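Local coordinates for annexin (Schistosoma mansoni, PDB 4MDU), which binds acidic phospholipid membranes in a calcium-dependent manner, aggregates liposomes when calcium is present, and takes part in host-parasite interaction, at residues I209-A219 / R244-I255; K262-S270 / L279-A287. One frame throughout, in Å; residues are numbered along the deposited sequence.

How the contacts relate
Both contacts fall in or at the edge of the predicted third annexin repeat, and together they show how such a helical unit is assembled from successive pairings. Contact 1, between 209-219 and 244-255, closes before contact 2, between 262-270 and 279-287, opens; helix 246-260 of the first is followed directly in the chain by helix 264-271 of the second. Their centres lie about 14 Å apart on the same side of the chain's centre. Leu249 joins them, packing CD2 on Leu284 CD1 at 3.9 Å and CB on Ala287 CB at 3.8 Å. Contact 1 crosses two helices at 58° with polar bonds, whereas contact 2 is an antiparallel, apolar pairing nearer the calcium-binding residues.

Contact 1. Residues I209-A219 / R244-I255; sequences IINHELAEADA and RTPYQLYLTSEI
Ala215 is a knob in the hole formed by Gln248, Leu251, Thr252 and Ile255, in a knobs-into-holes crossing of two helices of the annexin fold's third repeat. The segment axes approach to 8.6 Å and cross at -58°. The small methyl lets the backbones come close, with CA of Ala215 4.6 Å from CA of Thr252. Ile255 returns the fit: its side chain enters a hollow of His212, Ala215, Glu216 and Ala219, and its CD1 stops 3.6 Å from Ala215 CB. One turn earlier, Leu251 pushes CD2 over one face of the His212 ring in a CH-pi contact, the two side chains crossing at about a right angle. Ile210 rests CG2 on the backbone and CB of Tyr247, and CD1 on Leu251 CD2.

Polar groups line the other flank. Gln248, CG anti to its backbone N (chi1 -176°) and the chain then bent at chi2, turns its amide onto the backbone of Asn211: OE1 takes Asn211 N at 2.7 Å, in the carbonyl plane on a lone pair, and NE2 gives to Asn211 O at 3.0 Å. This pair of bonds fixes the amide's rotation just where Asn211 caps its helix through OD1 and Leu214 N. Leu214 lies over one face of the Arg244 guanidinium, whose NH1 also pairs with Asp191. Arg244 grips Asp218 side-on, the planes nearly coplanar: NE reaches OD2 at 2.6 Å, and NH2 meets the syn lone pair of OD1 at 3.1 Å. A water takes a bond from Gln248 NE2 and donates to Asp218 OD2 and Thr252 OG1.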
loop_
_atom_site.group_PDB
_atom_site.type_symbol
_atom_site.label_atom_id
_atom_site.label_comp_id
_atom_site.label_asym_id
_atom_site.label_seq_id
_atom_site.Cartn_x
_atom_site.Cartn_y
_atom_site.Cartn_z
ATOM N N ILE B 209 -16.472 -30.530 8.779
ATOM C CA ILE B 209 -16.406 -29.216 9.403
ATOM C C ILE B 209 -16.838 -28.074 8.469
ATOM O O ILE B 209 -16.928 -26.920 8.886
ATOM C CB ILE B 209 -14.983 -28.984 9.990
ATOM C CG1 ILE B 209 -15.087 -28.525 11.433
ATOM C CG2 ILE B 209 -14.145 -28.045 9.133
ATOM C CD1 ILE B 209 -15.826 -29.511 12.281
ATOM N N ILE B 210 -17.114 -28.404 7.212
ATOM C CA ILE B 210 -17.528 -27.408 6.225
ATOM C C ILE B 210 -18.981 -27.610 5.783
ATOM O O ILE B 210 -19.596 -28.604 6.133
ATOM C CB ILE B 210 -16.595 -27.418 5.014
ATOM C CG1 ILE B 210 -16.433 -28.847 4.488
ATOM C CG2 ILE B 210 -15.231 -26.794 5.392
ATOM C CD1 ILE B 210 -15.429 -28.985 3.327
ATOM N N ASN B 211 -19.527 -26.655 5.032
ATOM C CA ASN B 211 -20.937 -26.682 4.631
ATOM C C ASN B 211 -21.077 -26.408 3.138
ATOM O O ASN B 211 -20.988 -25.260 2.699
ATOM C CB ASN B 211 -21.746 -25.645 5.423
ATOM C CG ASN B 211 -23.253 -25.685 5.110
ATOM O OD1 ASN B 211 -23.674 -25.975 3.984
ATOM N ND2 ASN B 211 -24.069 -25.378 6.116
ATOM N N HIS B 212 -21.330 -27.462 2.368
ATOM C CA HIS B 212 -21.358 -27.359 0.915
ATOM C C HIS B 212 -22.469 -26.429 0.442
ATOM O O HIS B 212 -22.294 -25.638 -0.491
ATOM C CB HIS B 212 -21.475 -28.758 0.298
ATOM C CG HIS B 212 -20.344 -29.669 0.676
ATOM N ND1 HIS B 212 -19.262 -29.897 -0.151
ATOM C CD2 HIS B 212 -20.112 -30.385 1.803
ATOM C CE1 HIS B 212 -18.418 -30.722 0.447
ATOM N NE2 HIS B 212 -18.910 -31.032 1.634
ATOM N N GLU B 213 -23.605 -26.499 1.121
ATOM C CA GLU B 213 -24.764 -25.703 0.751
ATOM C C GLU B 213 -24.516 -24.210 1.019
ATOM O O GLU B 213 -24.879 -23.343 0.218
ATOM C CB GLU B 213 -25.996 -26.229 1.507
ATOM C CG GLU B 213 -27.277 -25.463 1.278
ATOM C CD GLU B 213 -28.396 -25.921 2.209
ATOM O OE1 GLU B 213 -28.291 -27.021 2.796
ATOM O OE2 GLU B 213 -29.379 -25.167 2.359
ATOM N N LEU B 214 -23.878 -23.911 2.142
ATOM C CA LEU B 214 -23.491 -22.535 2.455
ATOM C C LEU B 214 -22.472 -21.993 1.447
ATOM O O LEU B 214 -22.553 -20.837 1.025
ATOM C CB LEU B 214 -22.920 -22.459 3.877
ATOM C CG LEU B 214 -22.284 -21.127 4.269
ATOM C CD1 LEU B 214 -23.281 -19.977 4.085
ATOM C CD2 LEU B 214 -21.787 -21.196 5.712
ATOM N N ALA B 215 -21.505 -22.826 1.074
ATOM C CA ALA B 215 -20.477 -22.411 0.111
ATOM C C ALA B 215 -21.098 -22.071 -1.241
ATOM O O ALA B 215 -20.745 -21.067 -1.857
ATOM C CB ALA B 215 -19.428 -23.493 -0.046
ATOM N N GLU B 216 -22.042 -22.896 -1.694
ATOM C CA GLU B 216 -22.710 -22.633 -2.968
ATOM C C GLU B 216 -23.446 -21.297 -2.926
ATOM O O GLU B 216 -23.327 -20.474 -3.836
ATOM C CB GLU B 216 -23.700 -23.748 -3.314
ATOM C CG GLU B 216 -23.082 -25.110 -3.511
ATOM C CD GLU B 216 -24.102 -26.132 -3.979
ATOM O OE1 GLU B 216 -24.876 -26.644 -3.139
ATOM O OE2 GLU B 216 -24.130 -26.414 -5.194
ATOM N N ALA B 217 -24.216 -21.097 -1.866
ATOM C CA ALA B 217 -24.945 -19.852 -1.683
ATOM C C ALA B 217 -23.984 -18.670 -1.564
ATOM O O ALA B 217 -24.229 -17.592 -2.115
ATOM C CB ALA B 217 -25.829 -19.942 -0.453
ATOM N N ASP B 218 -22.888 -18.861 -0.844
ATOM C CA ASP B 218 -21.909 -17.790 -0.756
ATOM C C ASP B 218 -21.319 -17.542 -2.126
ATOM O O ASP B 218 -21.203 -16.400 -2.550
ATOM C CB ASP B 218 -20.824 -18.090 0.269
ATOM C CG ASP B 218 -21.293 -17.843 1.681
ATOM O OD1 ASP B 218 -22.255 -17.064 1.858
ATOM O OD2 ASP B 218 -20.709 -18.433 2.610
ATOM N N ALA B 219 -20.986 -18.616 -2.829
ATOM C CA ALA B 219 -20.388 -18.470 -4.149
ATOM C C ALA B 219 -21.270 -17.610 -5.047
ATOM O O ALA B 219 -20.765 -16.786 -5.814
ATOM C CB ALA B 219 -20.129 -19.833 -4.787
ATOM N N ARG B 244 -16.198 -16.422 7.069
ATOM C CA ARG B 244 -16.169 -17.878 6.940
ATOM C C ARG B 244 -14.890 -18.408 7.554
ATOM O O ARG B 244 -13.875 -17.735 7.521
ATOM C CB ARG B 244 -16.272 -18.315 5.479
ATOM C CG ARG B 244 -17.559 -17.900 4.803
ATOM C CD ARG B 244 -18.818 -18.343 5.607
ATOM N NE ARG B 244 -20.011 -17.783 4.980
ATOM C CZ ARG B 244 -20.947 -17.077 5.604
ATOM N NH1 ARG B 244 -20.864 -16.858 6.908
ATOM N NH2 ARG B 244 -21.980 -16.606 4.913
ATOM N N THR B 245 -14.935 -19.610 8.115
ATOM C CA THR B 245 -13.737 -20.196 8.666
ATOM C C THR B 245 -12.759 -20.506 7.525
ATOM O O THR B 245 -13.154 -20.597 6.357
ATOM C CB THR B 245 -14.052 -21.482 9.415
ATOM O OG1 THR B 245 -14.311 -22.520 8.465
ATOM C CG2 THR B 245 -15.270 -21.284 10.342
ATOM N N PRO B 246 -11.473 -20.673 7.852
ATOM C CA PRO B 246 -10.555 -20.932 6.741
ATOM C C PRO B 246 -11.004 -22.153 5.937
ATOM O O PRO B 246 -10.926 -22.139 4.711
ATOM C CB PRO B 246 -9.216 -21.182 7.447
ATOM C CG PRO B 246 -9.355 -20.455 8.760
ATOM C CD PRO B 246 -10.784 -20.680 9.154
ATOM N N TYR B 247 -11.513 -23.173 6.615
ATOM C CA TYR B 247 -11.963 -24.393 5.932
ATOM C C TYR B 247 -13.133 -24.138 4.975
ATOM O O TYR B 247 -13.093 -24.550 3.805
ATOM C CB TYR B 247 -12.263 -25.490 6.955
ATOM C CG TYR B 247 -11.197 -25.530 8.029
ATOM C CD1 TYR B 247 -9.976 -26.153 7.796
ATOM C CD2 TYR B 247 -11.389 -24.905 9.255
ATOM C CE1 TYR B 247 -8.980 -26.164 8.760
ATOM C CE2 TYR B 247 -10.404 -24.914 10.223
ATOM C CZ TYR B 247 -9.195 -25.546 9.965
ATOM O OH TYR B 247 -8.205 -25.560 10.915
ATOM N N GLN B 248 -14.147 -23.420 5.463
ATOM C CA GLN B 248 -15.299 -23.025 4.643
ATOM C C GLN B 248 -14.904 -22.163 3.437
ATOM O O GLN B 248 -15.472 -22.325 2.352
ATOM C CB GLN B 248 -16.332 -22.279 5.502
ATOM C CG GLN B 248 -17.618 -21.903 4.769
ATOM C CD GLN B 248 -18.419 -23.117 4.324
ATOM O OE1 GLN B 248 -18.336 -24.189 4.925
ATOM N NE2 GLN B 248 -19.177 -22.958 3.251
ATOM N N LEU B 249 -13.946 -21.244 3.631
ATOM C CA LEU B 249 -13.495 -20.354 2.556
ATOM C C LEU B 249 -12.856 -21.157 1.445
ATOM O O LEU B 249 -13.065 -20.902 0.259
ATOM C CB LEU B 249 -12.470 -19.349 3.067
ATOM C CG LEU B 249 -12.985 -17.940 3.251
ATOM C CD1 LEU B 249 -11.857 -17.026 3.678
ATOM C CD2 LEU B 249 -13.608 -17.480 1.959
ATOM N N TYR B 250 -12.051 -22.127 1.843
ATOM C CA TYR B 250 -11.424 -22.992 0.876
ATOM C C TYR B 250 -12.483 -23.687 0.024
ATOM O O TYR B 250 -12.490 -23.570 -1.208
ATOM C CB TYR B 250 -10.550 -24.020 1.564
ATOM C CG TYR B 250 -9.894 -24.906 0.553
ATOM C CD1 TYR B 250 -8.855 -24.428 -0.236
ATOM C CD2 TYR B 250 -10.333 -26.197 0.349
ATOM C CE1 TYR B 250 -8.247 -25.229 -1.186
ATOM C CE2 TYR B 250 -9.733 -27.009 -0.600
ATOM C CZ TYR B 250 -8.690 -26.519 -1.363
ATOM O OH TYR B 250 -8.089 -27.323 -2.309
ATOM N N LEU B 251 -13.387 -24.403 0.679
ATOM C CA LEU B 251 -14.503 -25.007 -0.043
ATOM C C LEU B 251 -15.173 -23.984 -0.954
ATOM O O LEU B 251 -15.466 -24.278 -2.114
ATOM C CB LEU B 251 -15.528 -25.593 0.916
ATOM C CG LEU B 251 -16.752 -26.209 0.237
ATOM C CD1 LEU B 251 -16.327 -27.384 -0.651
ATOM C CD2 LEU B 251 -17.793 -26.637 1.283
ATOM N N THR B 252 -15.390 -22.775 -0.436
ATOM C CA THR B 252 -16.078 -21.734 -1.194
ATOM C C THR B 252 -15.269 -21.377 -2.418
ATOM O O THR B 252 -15.805 -21.131 -3.509
ATOM C CB THR B 252 -16.325 -20.460 -0.341
ATOM O OG1 THR B 252 -17.090 -20.810 0.812
ATOM C CG2 THR B 252 -17.110 -19.435 -1.121
ATOM N N SER B 253 -13.961 -21.361 -2.240
ATOM C CA SER B 253 -13.092 -21.059 -3.348
ATOM C C SER B 253 -13.232 -22.132 -4.434
ATOM O O SER B 253 -13.391 -21.802 -5.603
ATOM C CB SER B 253 -11.643 -20.924 -2.878
ATOM O OG SER B 253 -10.805 -20.643 -3.975
ATOM N N GLU B 254 -13.187 -23.404 -4.049
ATOM C CA GLU B 254 -13.300 -24.494 -5.029
ATOM C C GLU B 254 -14.615 -24.421 -5.790
ATOM O O GLU B 254 -14.645 -24.469 -7.029
ATOM C CB GLU B 254 -13.184 -25.864 -4.361
ATOM C CG GLU B 254 -11.869 -26.106 -3.623
ATOM C CD GLU B 254 -10.701 -26.364 -4.560
ATOM O OE1 GLU B 254 -10.470 -27.540 -4.925
ATOM O OE2 GLU B 254 -10.007 -25.391 -4.926
ATOM N N ILE B 255 -15.704 -24.299 -5.039
ATOM C CA ILE B 255 -17.039 -24.290 -5.622
ATOM C C ILE B 255 -17.217 -23.084 -6.527
ATOM O O ILE B 255 -17.840 -23.165 -7.595
ATOM C CB ILE B 255 -18.115 -24.303 -4.522
ATOM C CG1 ILE B 255 -18.239 -25.714 -3.965
ATOM C CG2 ILE B 255 -19.454 -23.848 -5.058
ATOM C CD1 ILE B 255 -19.113 -25.807 -2.740
HETATM O O HOH W 1 -16.307 -24.193 8.988
HETATM O O HOH W 2 -19.120 -20.501 2.388
#

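Contact 2. Residues K262-S270 / L279-A287; sequences KTLLEHIES and LLVAVLRYA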
loop_
_atom_site.group_PDB
_atom_site.type_symbol
_atom_site.label_atom_id
_atom_site.label_comp_id
_atom_site.label_asym_id
_atom_site.label_seq_id
_atom_site.Cartn_x
_atom_site.Cartn_y
_atom_site.Cartn_z
ATOM N N LYS B 262 -13.502 -18.975 -12.966
ATOM C CA LYS B 262 -12.574 -17.917 -12.586
ATOM C C LYS B 262 -12.320 -18.094 -11.085
ATOM O O LYS B 262 -13.265 -18.331 -10.328
ATOM C CB LYS B 262 -13.197 -16.550 -12.908
ATOM C CG LYS B 262 -12.386 -15.325 -12.481
ATOM C CD LYS B 262 -12.895 -14.064 -13.188
ATOM C CE LYS B 262 -12.196 -12.802 -12.678
ATOM N NZ LYS B 262 -12.305 -11.649 -13.629
ATOM N N THR B 263 -11.064 -18.040 -10.642
ATOM C CA THR B 263 -10.815 -18.243 -9.213
ATOM C C THR B 263 -11.518 -17.169 -8.399
ATOM O O THR B 263 -11.803 -16.078 -8.902
ATOM C CB THR B 263 -9.314 -18.287 -8.832
ATOM O OG1 THR B 263 -8.716 -16.997 -9.026
ATOM C CG2 THR B 263 -8.580 -19.318 -9.665
ATOM N N LEU B 264 -11.818 -17.488 -7.146
ATOM C CA LEU B 264 -12.413 -16.510 -6.249
ATOM C C LEU B 264 -11.396 -15.399 -5.998
ATOM O O LEU B 264 -11.752 -14.224 -5.908
ATOM C CB LEU B 264 -12.837 -17.169 -4.939
ATOM C CG LEU B 264 -13.325 -16.199 -3.861
ATOM C CD1 LEU B 264 -14.424 -15.282 -4.397
ATOM C CD2 LEU B 264 -13.796 -16.986 -2.642
ATOM N N LEU B 265 -10.126 -15.780 -5.909
ATOM C CA LEU B 265 -9.044 -14.798 -5.777
ATOM C C LEU B 265 -9.053 -13.824 -6.954
ATOM O O LEU B 265 -9.047 -12.604 -6.760
ATOM C CB LEU B 265 -7.673 -15.489 -5.680
ATOM C CG LEU B 265 -6.485 -14.539 -5.459
ATOM C CD1 LEU B 265 -6.614 -13.800 -4.122
ATOM C CD2 LEU B 265 -5.145 -15.267 -5.543
ATOM N N GLU B 266 -9.069 -14.364 -8.173
ATOM C CA GLU B 266 -9.069 -13.532 -9.367
ATOM C C GLU B 266 -10.223 -12.570 -9.307
ATOM O O GLU B 266 -10.091 -11.393 -9.629
ATOM C CB GLU B 266 -9.209 -14.389 -10.626
ATOM C CG GLU B 266 -7.911 -14.998 -11.107
ATOM C CD GLU B 266 -8.121 -16.011 -12.225
ATOM O OE1 GLU B 266 -9.268 -16.479 -12.415
ATOM O OE2 GLU B 266 -7.131 -16.338 -12.913
ATOM N N HIS B 267 -11.372 -13.098 -8.914
ATOM C CA HIS B 267 -12.588 -12.311 -8.836
ATOM C C HIS B 267 -12.355 -11.129 -7.914
ATOM O O HIS B 267 -12.552 -9.973 -8.298
ATOM C CB HIS B 267 -13.745 -13.180 -8.333
ATOM C CG HIS B 267 -15.052 -12.461 -8.255
ATOM N ND1 HIS B 267 -15.605 -11.808 -9.335
ATOM C CD2 HIS B 267 -15.917 -12.290 -7.228
ATOM C CE1 HIS B 267 -16.757 -11.270 -8.979
ATOM N NE2 HIS B 267 -16.971 -11.551 -7.705
ATOM N N ILE B 268 -11.923 -11.424 -6.696
ATOM C CA ILE B 268 -11.668 -10.371 -5.718
ATOM C C ILE B 268 -10.665 -9.364 -6.258
ATOM O O ILE B 268 -10.858 -8.157 -6.149
ATOM C CB ILE B 268 -11.185 -10.959 -4.385
ATOM C CG1 ILE B 268 -12.391 -11.565 -3.642
ATOM C CG2 ILE B 268 -10.461 -9.894 -3.564
ATOM C CD1 ILE B 268 -12.066 -12.238 -2.348
ATOM N N GLU B 269 -9.606 -9.870 -6.877
ATOM C CA GLU B 269 -8.533 -9.010 -7.360
ATOM C C GLU B 269 -8.963 -8.060 -8.477
ATOM O O GLU B 269 -8.400 -6.976 -8.631
ATOM C CB GLU B 269 -7.332 -9.852 -7.779
ATOM C CG GLU B 269 -6.580 -10.411 -6.587
ATOM C CD GLU B 269 -5.419 -11.291 -6.984
ATOM O OE1 GLU B 269 -5.513 -11.974 -8.031
ATOM O OE2 GLU B 269 -4.415 -11.304 -6.240
ATOM N N SER B 270 -9.976 -8.444 -9.243
ATOM C CA SER B 270 -10.432 -7.595 -10.332
ATOM C C SER B 270 -11.590 -6.680 -9.938
ATOM O O SER B 270 -11.873 -5.709 -10.628
ATOM C CB SER B 270 -10.798 -8.435 -11.562
ATOM O OG SER B 270 -11.815 -9.374 -11.264
ATOM N N LEU B 279 -6.726 -6.374 2.064
ATOM C CA LEU B 279 -7.321 -7.034 3.221
ATOM C C LEU B 279 -8.062 -8.319 2.785
ATOM O O LEU B 279 -7.804 -9.406 3.303
ATOM C CB LEU B 279 -8.250 -6.071 3.976
ATOM C CG LEU B 279 -9.068 -6.686 5.123
ATOM C CD1 LEU B 279 -8.141 -7.326 6.127
ATOM C CD2 LEU B 279 -9.974 -5.662 5.821
ATOM N N LEU B 280 -8.964 -8.198 1.816
ATOM C CA LEU B 280 -9.687 -9.370 1.306
ATOM C C LEU B 280 -8.721 -10.437 0.801
ATOM O O LEU B 280 -8.889 -11.625 1.085
ATOM C CB LEU B 280 -10.639 -8.973 0.177
ATOM C CG LEU B 280 -11.787 -8.025 0.545
ATOM C CD1 LEU B 280 -12.638 -7.675 -0.668
ATOM C CD2 LEU B 280 -12.632 -8.678 1.596
ATOM N N VAL B 281 -7.702 -10.018 0.053
ATOM C CA VAL B 281 -6.745 -10.982 -0.487
ATOM C C VAL B 281 -5.985 -11.669 0.629
ATOM O O VAL B 281 -5.817 -12.902 0.617
ATOM C CB VAL B 281 -5.760 -10.346 -1.476
ATOM C CG1 VAL B 281 -4.579 -11.285 -1.699
ATOM C CG2 VAL B 281 -6.464 -10.013 -2.800
ATOM N N ALA B 282 -5.540 -10.877 1.603
ATOM C CA ALA B 282 -4.886 -11.446 2.781
ATOM C C ALA B 282 -5.769 -12.509 3.447
ATOM O O ALA B 282 -5.320 -13.634 3.698
ATOM C CB ALA B 282 -4.524 -10.361 3.784
ATOM N N VAL B 283 -7.015 -12.153 3.754
ATOM C CA VAL B 283 -7.901 -13.080 4.463
ATOM C C VAL B 283 -8.141 -14.369 3.666
ATOM O O VAL B 283 -8.053 -15.473 4.211
ATOM C CB VAL B 283 -9.240 -12.427 4.825
ATOM C CG1 VAL B 283 -10.239 -13.481 5.381
ATOM C CG2 VAL B 283 -9.030 -11.280 5.827
ATOM N N LEU B 284 -8.421 -14.230 2.373
ATOM C CA LEU B 284 -8.665 -15.395 1.515
ATOM C C LEU B 284 -7.437 -16.291 1.471
ATOM O O LEU B 284 -7.538 -17.522 1.616
ATOM C CB LEU B 284 -9.041 -14.966 0.093
ATOM C CG LEU B 284 -9.377 -16.101 -0.886
ATOM C CD1 LEU B 284 -10.387 -17.076 -0.287
ATOM C CD2 LEU B 284 -9.862 -15.529 -2.221
ATOM N N ARG B 285 -6.276 -15.661 1.296
ATOM C CA ARG B 285 -5.034 -16.407 1.155
ATOM C C ARG B 285 -4.621 -16.999 2.489
ATOM O O ARG B 285 -3.983 -18.050 2.535
ATOM C CB ARG B 285 -3.932 -15.527 0.552
ATOM C CG ARG B 285 -4.191 -15.115 -0.904
ATOM C CD ARG B 285 -2.953 -14.407 -1.542
ATOM N NE ARG B 285 -1.824 -15.326 -1.701
ATOM C CZ ARG B 285 -0.554 -14.963 -1.877
ATOM N NH1 ARG B 285 -0.201 -13.677 -1.918
ATOM N NH2 ARG B 285 0.371 -15.899 -1.994
ATOM N N TYR B 286 -5.011 -16.346 3.585
ATOM C CA TYR B 286 -4.765 -16.927 4.898
ATOM C C TYR B 286 -5.432 -18.296 4.972
ATOM O O TYR B 286 -4.950 -19.228 5.636
ATOM C CB TYR B 286 -5.312 -16.033 6.014
ATOM C CG TYR B 286 -4.899 -16.534 7.376
ATOM C CD1 TYR B 286 -5.775 -17.254 8.181
ATOM C CD2 TYR B 286 -3.614 -16.324 7.836
ATOM C CE1 TYR B 286 -5.369 -17.728 9.434
ATOM C CE2 TYR B 286 -3.202 -16.789 9.070
ATOM C CZ TYR B 286 -4.066 -17.487 9.866
ATOM O OH TYR B 286 -3.603 -17.938 11.089
ATOM N N ALA B 287 -6.563 -18.401 4.290
ATOM C CA ALA B 287 -7.278 -19.657 4.232
ATOM C C ALA B 287 -6.695 -20.603 3.182
ATOM O O ALA B 287 -6.360 -21.733 3.504
ATOM C CB ALA B 287 -8.754 -19.420 3.981
#
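Leu284 points from helix 274-288 toward the first turn of helix 264-271 and lays its CD2 methyl against the backbone of Leu265, 3.7 Å from Leu265 N. The same methyl meets CG of Leu264 and CD1 of Ile268. With CG swung opposite the main-chain nitrogen (chi1 -178°), Leu284 carries its two methyls across the gap; its other branch, CD1, approaches Leu264 CD2 at 4.1 Å. Leu264 and Ile268 both slant across Leu284.

One turn earlier on the same helix, Val281 meets Leu265, Ile268 and Glu269. Leu265 brings CD1 to both of its methyls, 4.0 Å from Val281 CG2, while Glu269 crosses at about a right angle and rests its aliphatic CG on Val281 CG2 at 3.8 Å. Ile268 divides its branches along the seam: CG2 settles near Leu280 CB at 3.9 Å and touches Val281 CG2, and CD1 extends the other way to Leu284. No hydrogen bond joins the segments, and this antiparallel helix pair of the predicted third annexin repeat, 170° between directions and 9.9 Å between segment axes, rests on apolar packing. The side chains of Leu280 and the calcium-binding Asp275 are about 9 Å apart. A capping box of Thr263 and Glu266 starts the shorter helix. At the border, the CG of Arg285 lies against Leu265, whereas its guanidinium turns to Asp289 and Glu296.

Helix 236-243 closes over one flank, with Ile241 touching both Ile268 and Leu280, and helix 246-260 packs on Leu264 and Leu284 through Tyr256 and Leu249, while helices 177-187 and 128-136 pack against other residues of helix 274-288.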